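Local coordinates for odorant-binding protein (Phormia regina, PDB 5DIC), which binds long-chain fatty acids such as palmitic acid in a helical pocket and probably serves as their carrier in the blowfly's oral disk, at residues I56-D61 with E66-E71; P75-E80 with K110-L115; E27-K32 with P43-F48; N91-D96 with F102-C107. All coordinates share one frame; numbering follows the deposited sequence.

Interaction 1 (I56-D61 with E66-E71). With PLM (palmitic acid), chain B.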
# COMPACT_ATOMS: atom_id res chain seq x y z
N ILE A 56 -1.29 7.78 2.83
CA ILE A 56 -2.75 7.69 2.69
C ILE A 56 -3.43 7.32 4.01
O ILE A 56 -4.65 7.18 4.02
CB ILE A 56 -3.18 6.76 1.54
CG1 ILE A 56 -2.88 5.29 1.83
CG2 ILE A 56 -2.53 7.19 0.24
CD1 ILE A 56 -3.57 4.34 0.88
N GLY A 57 -2.67 7.21 5.10
CA GLY A 57 -3.26 7.04 6.41
C GLY A 57 -3.57 5.61 6.78
O GLY A 57 -4.23 5.38 7.81
N THR A 58 -3.07 4.62 6.03
CA THR A 58 -3.38 3.24 6.30
C THR A 58 -2.34 2.49 7.14
O THR A 58 -2.61 1.37 7.59
CB THR A 58 -3.64 2.44 4.99
OG1 THR A 58 -2.47 2.45 4.14
CG2 THR A 58 -4.89 2.96 4.27
N LEU A 59 -1.18 3.07 7.33
CA LEU A 59 -0.08 2.43 8.02
C LEU A 59 0.67 3.45 8.83
O LEU A 59 0.94 4.55 8.35
CB LEU A 59 0.87 1.79 7.00
CG LEU A 59 2.02 0.93 7.54
CD1 LEU A 59 1.51 -0.34 8.17
CD2 LEU A 59 3.04 0.63 6.45
N LYS A 60 0.98 3.12 10.08
CA LYS A 60 1.76 4.03 10.92
C LYS A 60 2.62 3.20 11.85
O LYS A 60 2.10 2.35 12.58
CB LYS A 60 0.85 4.95 11.72
CG LYS A 60 1.59 5.86 12.64
CD LYS A 60 0.63 6.78 13.39
CE LYS A 60 1.36 7.78 14.27
NZ LYS A 60 1.66 9.06 13.55
N ASP A 61 3.94 3.38 11.78
CA ASP A 61 4.85 2.62 12.68
C ASP A 61 4.65 1.12 12.56
O ASP A 61 4.71 0.40 13.54
CB ASP A 61 4.71 3.10 14.12
CG ASP A 61 5.07 4.55 14.29
OD1 ASP A 61 5.81 5.12 13.46
OD2 ASP A 61 4.60 5.13 15.29
N GLU A 66 -6.88 0.55 10.94
CA GLU A 66 -7.98 -0.28 10.46
C GLU A 66 -9.18 0.54 9.99
O GLU A 66 -9.79 0.19 8.98
CB GLU A 66 -8.41 -1.25 11.55
CG GLU A 66 -7.28 -2.18 11.95
CD GLU A 66 -7.65 -3.15 13.01
OE1 GLU A 66 -8.84 -3.50 13.13
OE2 GLU A 66 -6.71 -3.56 13.73
N ALA A 67 -9.52 1.61 10.68
CA ALA A 67 -10.66 2.40 10.28
C ALA A 67 -10.46 3.02 8.90
O ALA A 67 -11.41 3.12 8.12
CB ALA A 67 -10.97 3.48 11.32
N VAL A 68 -9.23 3.43 8.59
CA VAL A 68 -8.94 4.02 7.30
C VAL A 68 -8.98 2.98 6.19
O VAL A 68 -9.56 3.21 5.14
CB VAL A 68 -7.63 4.81 7.31
CG1 VAL A 68 -7.34 5.37 5.94
CG2 VAL A 68 -7.68 5.93 8.34
N VAL A 69 -8.41 1.81 6.46
CA VAL A 69 -8.50 0.71 5.50
C VAL A 69 -9.97 0.39 5.21
O VAL A 69 -10.33 0.21 4.06
CB VAL A 69 -7.72 -0.51 6.02
CG1 VAL A 69 -8.00 -1.72 5.14
CG2 VAL A 69 -6.24 -0.20 6.07
N LEU A 70 -10.77 0.25 6.27
CA LEU A 70 -12.19 -0.01 6.05
C LEU A 70 -12.88 1.10 5.27
O LEU A 70 -13.66 0.82 4.36
CB LEU A 70 -12.89 -0.23 7.40
CG LEU A 70 -12.56 -1.57 8.05
CD1 LEU A 70 -12.85 -1.51 9.54
CD2 LEU A 70 -13.34 -2.72 7.42
N GLU A 71 -12.61 2.34 5.61
CA GLU A 71 -13.25 3.45 4.88
C GLU A 71 -12.94 3.38 3.39
O GLU A 71 -13.82 3.62 2.56
CB GLU A 71 -12.81 4.80 5.42
CG GLU A 71 -13.48 6.01 4.76
CD GLU A 71 -14.94 6.17 5.12
OE1 GLU A 71 -15.38 5.64 6.16
OE2 GLU A 71 -15.65 6.84 4.35
C1 PLM B . -5.76 8.21 -1.30
O1 PLM B . -6.47 7.55 -0.50
O2 PLM B . -5.06 9.17 -0.93
C2 PLM B . -5.66 7.86 -2.76
C3 PLM B . -6.33 6.54 -3.10
C4 PLM B . -5.54 5.35 -2.59
C5 PLM B . -6.05 4.09 -3.27
C6 PLM B . -5.54 2.86 -2.57
C7 PLM B . -6.29 2.62 -1.28
C8 PLM B . -5.87 1.26 -0.79
C9 PLM B . -6.08 1.24 0.70
CA PLM B . -6.01 -0.15 1.33
CB PLM B . -4.82 -0.41 2.22
CC PLM B . -4.55 -1.90 2.39
CD PLM B . -3.06 -2.21 2.19
CE PLM B . -2.15 -1.60 3.27
CF PLM B . -0.69 -2.06 3.10
CG PLM B . 0.27 -1.57 4.17
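T58 and V68 come closest along the backbone, their CA atoms 5.7 Å apart, where the chain that has just left helix 43-55 passes the first turn of helix 66-77. The turn is made at G57, whose positive phi of 86° closes the preceding helix in a Schellman motif; T58 then runs into strand 59-60 and is also joined to Q65 by backbone hydrogen bonds. No hydrogen bond links the two segments themselves.

V68 is draped round the carbonyl oxygen of G57: its CB lies 3.5 Å from G57 O, and both methyls are about equally near. T58 meets V68 at about a right angle, with T58 CG2 3.8 Å from V68 CG1. V69 brings a single methyl, CG2, which sits 3.9 Å from T58 CB. With chi1 of T58 at 61°, OG1 stands between the backbone N and the carbonyl carbon and is hydrogen-bonded to F53 O in the last turn of helix 43-55, while the methyl is turned to the valines.

That methyl also reaches palmitic acid of chain B, T58 CG2 being 3.9 Å from the ligand's CB atom. Nearer the head of the lipid, I56 CG2 lies 3.4 Å from carboxylate atom O2, and the ligand is hydrogen-bonded to K72 NZ. The end of helix 43-55 and the residues leading into the hairpin thus line one side of the fatty-acid pocket, with the first turn of helix 66-77 packed against them, in this helical PBP/GOBP fold.

Interaction 2 (P75-E80 with K110-L115). With PLM (palmitic acid), chain C.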
# COMPACT_ATOMS: atom_id res chain seq x y z
N PRO A 75 -16.42 -0.11 0.73
CA PRO A 75 -17.50 0.10 -0.23
C PRO A 75 -17.40 -0.80 -1.45
O PRO A 75 -18.42 -1.32 -1.92
CB PRO A 75 -17.41 1.60 -0.54
CG PRO A 75 -16.86 2.18 0.76
CD PRO A 75 -15.82 1.16 1.18
N HIS A 76 -16.19 -0.99 -1.97
CA HIS A 76 -16.03 -1.82 -3.16
C HIS A 76 -15.89 -3.32 -2.84
O HIS A 76 -16.36 -4.15 -3.62
CB HIS A 76 -14.83 -1.38 -4.01
CG HIS A 76 -14.64 -2.24 -5.23
ND1 HIS A 76 -15.54 -2.25 -6.27
CD2 HIS A 76 -13.74 -3.21 -5.50
CE1 HIS A 76 -15.19 -3.18 -7.14
NE2 HIS A 76 -14.10 -3.76 -6.71
N PHE A 77 -15.15 -3.65 -1.78
CA PHE A 77 -14.78 -5.05 -1.53
C PHE A 77 -15.69 -5.77 -0.54
O PHE A 77 -15.67 -6.99 -0.46
CB PHE A 77 -13.32 -5.15 -1.08
CG PHE A 77 -12.34 -4.84 -2.17
CD1 PHE A 77 -12.06 -5.81 -3.12
CD2 PHE A 77 -11.68 -3.64 -2.25
CE1 PHE A 77 -11.13 -5.58 -4.12
CE2 PHE A 77 -10.77 -3.39 -3.24
CZ PHE A 77 -10.51 -4.36 -4.18
N GLY A 78 -16.47 -5.02 0.24
CA GLY A 78 -17.33 -5.61 1.26
C GLY A 78 -16.73 -5.50 2.64
O GLY A 78 -15.57 -5.85 2.84
N GLU A 79 -17.53 -5.06 3.60
CA GLU A 79 -17.03 -4.81 4.94
C GLU A 79 -16.46 -6.07 5.59
O GLU A 79 -15.36 -6.07 6.15
CB GLU A 79 -18.17 -4.21 5.77
CG GLU A 79 -17.76 -3.91 7.21
CD GLU A 79 -18.88 -3.30 8.02
OE1 GLU A 79 -20.04 -3.23 7.56
OE2 GLU A 79 -18.57 -2.90 9.15
N GLU A 80 -17.25 -7.15 5.60
CA GLU A 80 -16.78 -8.36 6.21
C GLU A 80 -15.53 -8.89 5.53
O GLU A 80 -14.60 -9.39 6.20
CB GLU A 80 -17.88 -9.44 6.27
CG GLU A 80 -17.40 -10.73 6.94
CD GLU A 80 -16.71 -11.72 5.99
OE1 GLU A 80 -17.13 -11.84 4.81
OE2 GLU A 80 -15.74 -12.38 6.43
N LYS A 110 -2.82 -10.87 -1.66
CA LYS A 110 -3.22 -12.28 -1.63
C LYS A 110 -4.69 -12.40 -1.25
O LYS A 110 -5.43 -13.16 -1.87
CB LYS A 110 -2.32 -13.07 -0.69
CG LYS A 110 -2.67 -14.52 -0.55
CD LYS A 110 -1.64 -15.24 0.32
CE LYS A 110 -1.76 -16.75 0.25
NZ LYS A 110 -0.43 -17.42 0.42
N ALA A 111 -5.12 -11.63 -0.25
CA ALA A 111 -6.52 -11.62 0.17
C ALA A 111 -7.43 -11.19 -0.99
O ALA A 111 -8.48 -11.79 -1.22
CB ALA A 111 -6.71 -10.72 1.38
N LYS A 112 -7.00 -10.19 -1.74
CA LYS A 112 -7.76 -9.74 -2.89
C LYS A 112 -7.87 -10.85 -3.93
O LYS A 112 -8.94 -11.11 -4.46
CB LYS A 112 -7.08 -8.53 -3.51
CG LYS A 112 -7.91 -7.86 -4.58
CD LYS A 112 -7.16 -6.73 -5.24
CE LYS A 112 -6.17 -7.30 -6.24
NZ LYS A 112 -5.76 -6.29 -7.25
N ASP A 113 -6.75 -11.52 -4.20
CA ASP A 113 -6.75 -12.67 -5.12
C ASP A 113 -7.72 -13.76 -4.68
O ASP A 113 -8.37 -14.38 -5.51
CB ASP A 113 -5.33 -13.25 -5.25
CG ASP A 113 -4.39 -12.35 -6.03
OD1 ASP A 113 -4.84 -11.36 -6.65
OD2 ASP A 113 -3.17 -12.63 -6.02
N GLU A 114 -7.83 -13.98 -3.37
CA GLU A 114 -8.67 -15.05 -2.82
C GLU A 114 -10.16 -14.77 -2.89
O GLU A 114 -10.98 -15.63 -2.60
CB GLU A 114 -8.25 -15.34 -1.37
CG GLU A 114 -6.91 -16.06 -1.32
CD GLU A 114 -6.37 -16.27 0.08
OE1 GLU A 114 -6.74 -15.52 1.01
OE2 GLU A 114 -5.53 -17.19 0.24
N LEU A 115 -10.51 -13.54 -3.26
CA LEU A 115 -11.89 -13.22 -3.56
C LEU A 115 -12.39 -13.95 -4.79
O LEU A 115 -13.60 -14.12 -4.90
CB LEU A 115 -12.05 -11.69 -3.72
CG LEU A 115 -11.71 -10.83 -2.51
CD1 LEU A 115 -11.74 -9.36 -2.90
CD2 LEU A 115 -12.65 -11.12 -1.36
C1 PLM C . -3.38 4.40 -9.63
O1 PLM C . -4.36 5.18 -9.63
O2 PLM C . -2.33 4.63 -10.29
C2 PLM C . -3.44 3.12 -8.83
C3 PLM C . -3.13 3.38 -7.35
C4 PLM C . -2.99 2.07 -6.57
C5 PLM C . -3.10 2.27 -5.06
C6 PLM C . -2.81 0.99 -4.26
C7 PLM C . -3.96 -0.02 -4.35
C8 PLM C . -3.84 -1.12 -3.29
C9 PLM C . -5.20 -1.76 -3.06
CA PLM C . -5.13 -3.02 -2.20
CB PLM C . -6.43 -3.81 -2.35
CC PLM C . -6.61 -4.88 -1.28
CD PLM C . -8.05 -5.38 -1.29
CE PLM C . -8.43 -6.38 -0.21
CF PLM C . -9.94 -6.64 -0.23
CG PLM C . -10.43 -7.68 0.76
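F77 and L115 make the tight part of this contact: L115 CD1 presses on the phenyl ring 3.6 Å from F77 CD1, the two side chains crossing at about a right angle. K112 adds the aliphatic part of its chain, with K112 CG 4.0 Å from F77 CE1. Both neighbours come at the ring obliquely.

The faces of the ring are taken by other groups. Over one face runs the tail of palmitic acid of chain C, whose CF atom lies 3.6 Å from F77 CG and is displaced toward the rim. On the opposite face the imidazole of H76 sets its CD2 atom over the ring centre, 3.5 Å above the plane of F77. H76 NE2 is hydrogen-bonded to the N-terminal amino group of H1, which ties the start of the chain to this corner. K112 CB flanks the same lipid, 4.0 Å from its CD atom. Farther out the lysine bends at chi3 (79°), and its ammonium makes a long, weak ion pair with E109.

Away from the ring the contact is sparse. Even the nearest CA atoms, those of F77 and K112, are 8.6 Å apart, no hydrogen bond crosses, and just 114 Å² is buried in all. L115, the last ordered residue, is itself exposed. F77 and K112 thus flank the lipid tail, with L115 closing on the ring, at the end of the fatty-acid pocket away from the carboxylate.

Interaction 3 (E27-K32 with P43-F48)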
# COMPACT_ATOMS: atom_id res chain seq x y z
N GLU A 27 15.21 7.40 -10.58
CA GLU A 27 14.34 7.63 -11.74
C GLU A 27 13.84 6.31 -12.32
O GLU A 27 12.67 6.18 -12.67
CB GLU A 27 15.07 8.43 -12.82
CG GLU A 27 14.15 8.98 -13.90
CD GLU A 27 14.91 9.70 -15.01
OE1 GLU A 27 15.63 9.02 -15.77
OE2 GLU A 27 14.78 10.94 -15.10
N GLU A 28 14.71 5.33 -12.44
CA GLU A 28 14.31 4.04 -12.97
C GLU A 28 13.29 3.34 -12.08
O GLU A 28 12.30 2.79 -12.56
CB GLU A 28 15.53 3.18 -13.23
CG GLU A 28 15.21 1.93 -13.98
CD GLU A 28 15.04 0.75 -13.12
OE1 GLU A 28 15.05 0.91 -11.89
OE2 GLU A 28 14.91 -0.35 -13.67
N GLU A 29 13.54 3.38 -10.78
CA GLU A 29 12.62 2.76 -9.84
C GLU A 29 11.26 3.46 -9.88
O GLU A 29 10.21 2.81 -9.83
CB GLU A 29 13.20 2.80 -8.40
CG GLU A 29 14.34 1.82 -8.19
CD GLU A 29 15.15 2.07 -6.91
OE1 GLU A 29 15.24 3.23 -6.47
OE2 GLU A 29 15.73 1.09 -6.41
N ALA A 30 11.27 4.78 -9.96
CA ALA A 30 10.02 5.56 -10.00
C ALA A 30 9.21 5.21 -11.23
O ALA A 30 8.00 5.10 -11.15
CB ALA A 30 10.30 7.06 -9.96
N THR A 31 9.87 5.03 -12.37
CA THR A 31 9.14 4.67 -13.59
C THR A 31 8.60 3.23 -13.52
O THR A 31 7.48 2.98 -13.97
CB THR A 31 9.96 4.98 -14.85
OG1 THR A 31 9.06 4.93 -15.95
CG2 THR A 31 11.01 4.04 -15.13
N LYS A 32 9.35 2.31 -12.92
CA LYS A 32 8.77 1.00 -12.65
C LYS A 32 7.51 1.13 -11.83
O LYS A 32 6.48 0.51 -12.12
CB LYS A 32 9.76 0.06 -11.98
CG LYS A 32 10.85 -0.43 -12.94
CD LYS A 32 11.65 -1.56 -12.36
CE LYS A 32 12.69 -1.14 -11.36
NZ LYS A 32 13.75 -2.20 -11.28
N PRO A 43 14.90 -2.52 -2.68
CA PRO A 43 14.67 -1.98 -1.33
C PRO A 43 13.98 -0.61 -1.35
O PRO A 43 13.09 -0.36 -0.55
CB PRO A 43 16.07 -1.94 -0.71
CG PRO A 43 16.75 -3.10 -1.38
CD PRO A 43 16.26 -3.07 -2.81
N ALA A 44 14.36 0.28 -2.27
CA ALA A 44 13.76 1.60 -2.31
C ALA A 44 12.32 1.53 -2.80
O ALA A 44 11.50 2.34 -2.40
CB ALA A 44 14.58 2.56 -3.16
N MET A 45 12.00 0.56 -3.68
CA MET A 45 10.61 0.37 -4.05
C MET A 45 9.75 -0.10 -2.86
O MET A 45 8.60 0.33 -2.73
CB MET A 45 10.51 -0.60 -5.23
CG MET A 45 11.11 -0.04 -6.51
SD MET A 45 11.33 -1.26 -7.81
CE MET A 45 9.62 -1.59 -8.19
N LYS A 46 10.31 -0.97 -2.02
CA LYS A 46 9.59 -1.35 -0.80
C LYS A 46 9.39 -0.16 0.11
O LYS A 46 8.32 0.00 0.71
CB LYS A 46 10.36 -2.45 -0.06
CG LYS A 46 10.45 -3.77 -0.81
CD LYS A 46 11.16 -4.81 0.08
CE LYS A 46 11.35 -6.16 -0.54
NZ LYS A 46 12.09 -7.00 0.47
N CYS A 47 10.41 0.68 0.24
CA CYS A 47 10.23 1.87 1.05
C CYS A 47 9.21 2.84 0.45
O CYS A 47 8.41 3.41 1.17
CB CYS A 47 11.53 2.60 1.25
SG CYS A 47 12.72 1.77 2.33
N PHE A 48 9.24 2.99 -0.89
CA PHE A 48 8.21 3.78 -1.54
C PHE A 48 6.81 3.29 -1.17
O PHE A 48 5.94 4.09 -0.83
CB PHE A 48 8.37 3.71 -3.07
CG PHE A 48 7.20 4.34 -3.78
CD1 PHE A 48 6.10 3.58 -4.10
CD2 PHE A 48 7.16 5.70 -4.05
CE1 PHE A 48 4.97 4.16 -4.64
CE2 PHE A 48 6.05 6.28 -4.60
CZ PHE A 48 4.95 5.52 -4.89
O HOH W 1 16.65 0.05 -4.00
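E29 and K32, one turn apart on helix 27-34, are the residues that meet A44 and M45 on helix 43-55. Between the short segments the axes pass 10.1 Å apart at a signed angle of -53°, and the nearest CA atoms are those of E29 and M45.

E28 comes first and serves its own helix: its carboxylate makes a weak salt bridge to the ammonium of K32, 3.2 Å between E28 OE2 and K32 NZ. E29 follows, and points toward the other helix. Its CB packs on M45, with E29 CB 4.0 Å from M45 CG, and the chain, extended beyond CG, carries the carboxylate onto the methyl of A44, where E29 OE1 lies 3.4 Å from A44 CB. The polar atoms are well supplied: OE1 accepts from S26 N, while OE2 is bonded to T42 OG1 and also accepts a hydrogen bond from a water, 2.8 Å from E29 OE2, which in turn accepts from A44 N at 2.9 Å. The carboxylate thus links the residues that begin the two helices, partly through the water.

This pair belongs to the all-helical fold of insect odorant-binding proteins, in which disulfides lock the helices together; here C47, on helix 43-55, is bonded to C98 of the C-terminal helix. A30 turns from the contact to V20 of helix 6-22. K32 ends the segment, its methylenes covering the sulfur end of M45. The two chains cross at about a right angle, and because M45 bends at chi3 (68°), its methyl comes back to K32 CB while K32 CE rests 3.8 Å from M45 SD.

Interaction 4 (N91-D96 with F102-C107). With PLM (palmitic acid), chain B.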
# COMPACT_ATOMS: atom_id res chain seq x y z
N ASN A 91 -1.01 -8.15 11.36
CA ASN A 91 0.08 -8.43 12.31
C ASN A 91 1.38 -8.88 11.69
O ASN A 91 2.31 -9.23 12.40
CB ASN A 91 -0.36 -9.49 13.32
CG ASN A 91 -1.54 -9.04 14.15
OD1 ASN A 91 -1.52 -7.93 14.69
ND2 ASN A 91 -2.57 -9.88 14.26
N ILE A 92 1.47 -8.83 10.39
CA ILE A 92 2.67 -9.25 9.71
C ILE A 92 3.83 -8.30 9.97
O ILE A 92 3.70 -7.09 9.89
CB ILE A 92 2.39 -9.34 8.21
CG1 ILE A 92 1.58 -10.63 8.01
CG2 ILE A 92 3.69 -9.40 7.41
CD1 ILE A 92 1.00 -10.76 6.64
N LYS A 93 4.98 -8.90 10.29
CA LYS A 93 6.19 -8.14 10.43
C LYS A 93 7.30 -8.68 9.55
O LYS A 93 7.44 -9.88 9.39
CB LYS A 93 6.51 -7.89 11.91
CG LYS A 93 5.48 -6.93 12.55
CD LYS A 93 5.14 -5.73 11.63
CE LYS A 93 3.82 -4.96 11.83
NZ LYS A 93 2.45 -5.58 11.54
N GLY A 94 8.06 -7.76 8.98
CA GLY A 94 9.20 -8.07 8.12
C GLY A 94 10.50 -7.70 8.78
O GLY A 94 10.56 -7.50 10.00
N ALA A 95 11.53 -7.51 7.97
CA ALA A 95 12.91 -7.37 8.46
C ALA A 95 13.24 -5.96 8.98
O ALA A 95 14.18 -5.78 9.74
CB ALA A 95 13.88 -7.75 7.35
N ASP A 96 12.47 -4.97 8.52
CA ASP A 96 12.66 -3.55 8.81
C ASP A 96 11.37 -2.83 8.41
O ASP A 96 10.45 -3.46 7.88
CB ASP A 96 13.94 -2.99 8.15
CG ASP A 96 13.97 -3.17 6.65
OD1 ASP A 96 12.90 -3.19 6.00
OD2 ASP A 96 15.11 -3.20 6.09
N PHE A 102 6.00 -3.79 2.82
CA PHE A 102 5.88 -4.64 1.65
C PHE A 102 5.15 -5.96 1.97
O PHE A 102 4.24 -6.35 1.21
CB PHE A 102 7.28 -4.94 1.13
CG PHE A 102 7.30 -5.93 0.00
CD1 PHE A 102 6.62 -5.67 -1.17
CD2 PHE A 102 7.98 -7.12 0.14
CE1 PHE A 102 6.63 -6.57 -2.21
CE2 PHE A 102 8.00 -8.03 -0.89
CZ PHE A 102 7.32 -7.75 -2.08
N LYS A 103 5.51 -6.61 3.07
CA LYS A 103 4.88 -7.89 3.41
C LYS A 103 3.41 -7.73 3.75
O LYS A 103 2.60 -8.60 3.41
CB LYS A 103 5.66 -8.58 4.52
CG LYS A 103 6.96 -9.18 4.02
CD LYS A 103 7.68 -9.92 5.14
CE LYS A 103 8.75 -10.88 4.62
NZ LYS A 103 8.80 -12.17 5.40
N ILE A 104 3.04 -6.65 4.42
CA ILE A 104 1.62 -6.41 4.69
C ILE A 104 0.86 -6.21 3.38
O ILE A 104 -0.20 -6.80 3.16
CB ILE A 104 1.43 -5.22 5.63
CG1 ILE A 104 2.03 -5.51 7.01
CG2 ILE A 104 -0.06 -4.89 5.79
CD1 ILE A 104 2.16 -4.30 7.89
N PHE A 105 1.42 -5.39 2.50
CA PHE A 105 0.82 -5.18 1.18
C PHE A 105 0.64 -6.50 0.43
O PHE A 105 -0.41 -6.76 -0.16
CB PHE A 105 1.69 -4.20 0.39
CG PHE A 105 1.39 -4.14 -1.08
CD1 PHE A 105 0.26 -3.49 -1.55
CD2 PHE A 105 2.25 -4.74 -2.00
CE1 PHE A 105 -0.01 -3.43 -2.92
CE2 PHE A 105 2.00 -4.67 -3.36
CZ PHE A 105 0.86 -4.02 -3.81
N GLU A 106 1.67 -7.34 0.44
CA GLU A 106 1.57 -8.63 -0.26
C GLU A 106 0.46 -9.50 0.30
O GLU A 106 -0.25 -10.17 -0.45
CB GLU A 106 2.90 -9.40 -0.20
CG GLU A 106 4.07 -8.82 -1.02
CD GLU A 106 4.65 -9.78 -2.06
OE1 GLU A 106 4.05 -9.88 -3.15
OE2 GLU A 106 5.71 -10.41 -1.82
N CYS A 107 0.27 -9.43 1.61
CA CYS A 107 -0.79 -10.19 2.25
C CYS A 107 -2.17 -9.67 1.79
O CYS A 107 -3.05 -10.47 1.48
CB CYS A 107 -0.65 -10.15 3.75
SG CYS A 107 -1.88 -11.10 4.69
C1 PLM B . -5.76 8.21 -1.30
O1 PLM B . -6.47 7.55 -0.50
O2 PLM B . -5.06 9.17 -0.93
C2 PLM B . -5.66 7.86 -2.76
C3 PLM B . -6.33 6.54 -3.10
C4 PLM B . -5.54 5.35 -2.59
C5 PLM B . -6.05 4.09 -3.27
C6 PLM B . -5.54 2.86 -2.57
C7 PLM B . -6.29 2.62 -1.28
C8 PLM B . -5.87 1.26 -0.79
C9 PLM B . -6.08 1.24 0.70
CA PLM B . -6.01 -0.15 1.33
CB PLM B . -4.82 -0.41 2.22
CC PLM B . -4.55 -1.90 2.39
CD PLM B . -3.06 -2.21 2.19
CE PLM B . -2.15 -1.60 3.27
CF PLM B . -0.69 -2.06 3.10
CG PLM B . 0.27 -1.57 4.17
O HOH W 2 8.97 -11.81 8.16
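The peptide carbonyl of I92 is a flat group approached from both segments. K93 NZ, of the next residue, is hydrogen-bonded to I92 O at 2.6 Å but stands 50° out of the carbonyl plane, above it, and I104 CG1 packs against the same oxygen at 3.7 Å. On helix 97-113 the F102 ring carries on one face the CG atom of E106, offset toward the rim.

The loop that joins helices 79-89 and 97-113 folds back here along the second of them, and in the manner of insect odorant-binding proteins a disulfide, C89 to C107, ties the two helices together. I92 does most of the packing. With CG2 anti to the backbone N, that methyl reaches the flank of K103, I92 CG2 lying 3.6 Å from K103 CB, while the other branch runs toward the disulfide. G94 lets the chain pass close: its CA is 3.8 Å from K103 CD. Beyond it, D96 caps the start of helix 97-113 through D96 OD1 and D99 N.

On its inner side I104 turns to the pocket, where I104 CG2 lies 3.7 Å from the terminal CG atom of palmitic acid of chain B. At the surface one water donates to K93 O and accepts from K103 NZ, both at 2.8 Å. Packing is tightest where I92 CD1 wedges against the half-cystine, 3.4 Å from C107 CB and 3.5 Å from C107 SG.

How the interactions relate
Interactions 1 and 4 share palmitic acid of chain B: I56 lies by its carboxylate, I104 by its methyl end. Their centres are 15 Å apart, and they meet where L59 CD1 rests 4.0 Å from I104 CD1. Interaction 2, 16 Å centre to centre from interaction 1, lies farther along helix 66-77 and receives the tail of the second palmitic acid, chain C; it also shares helix 97-113 with interaction 4. Interaction 3 stands apart from both lipids, across the chain's centre from interactions 1 and 2, yet touches interaction 4 through K46 CE and F102 CD2 at 3.6 Å.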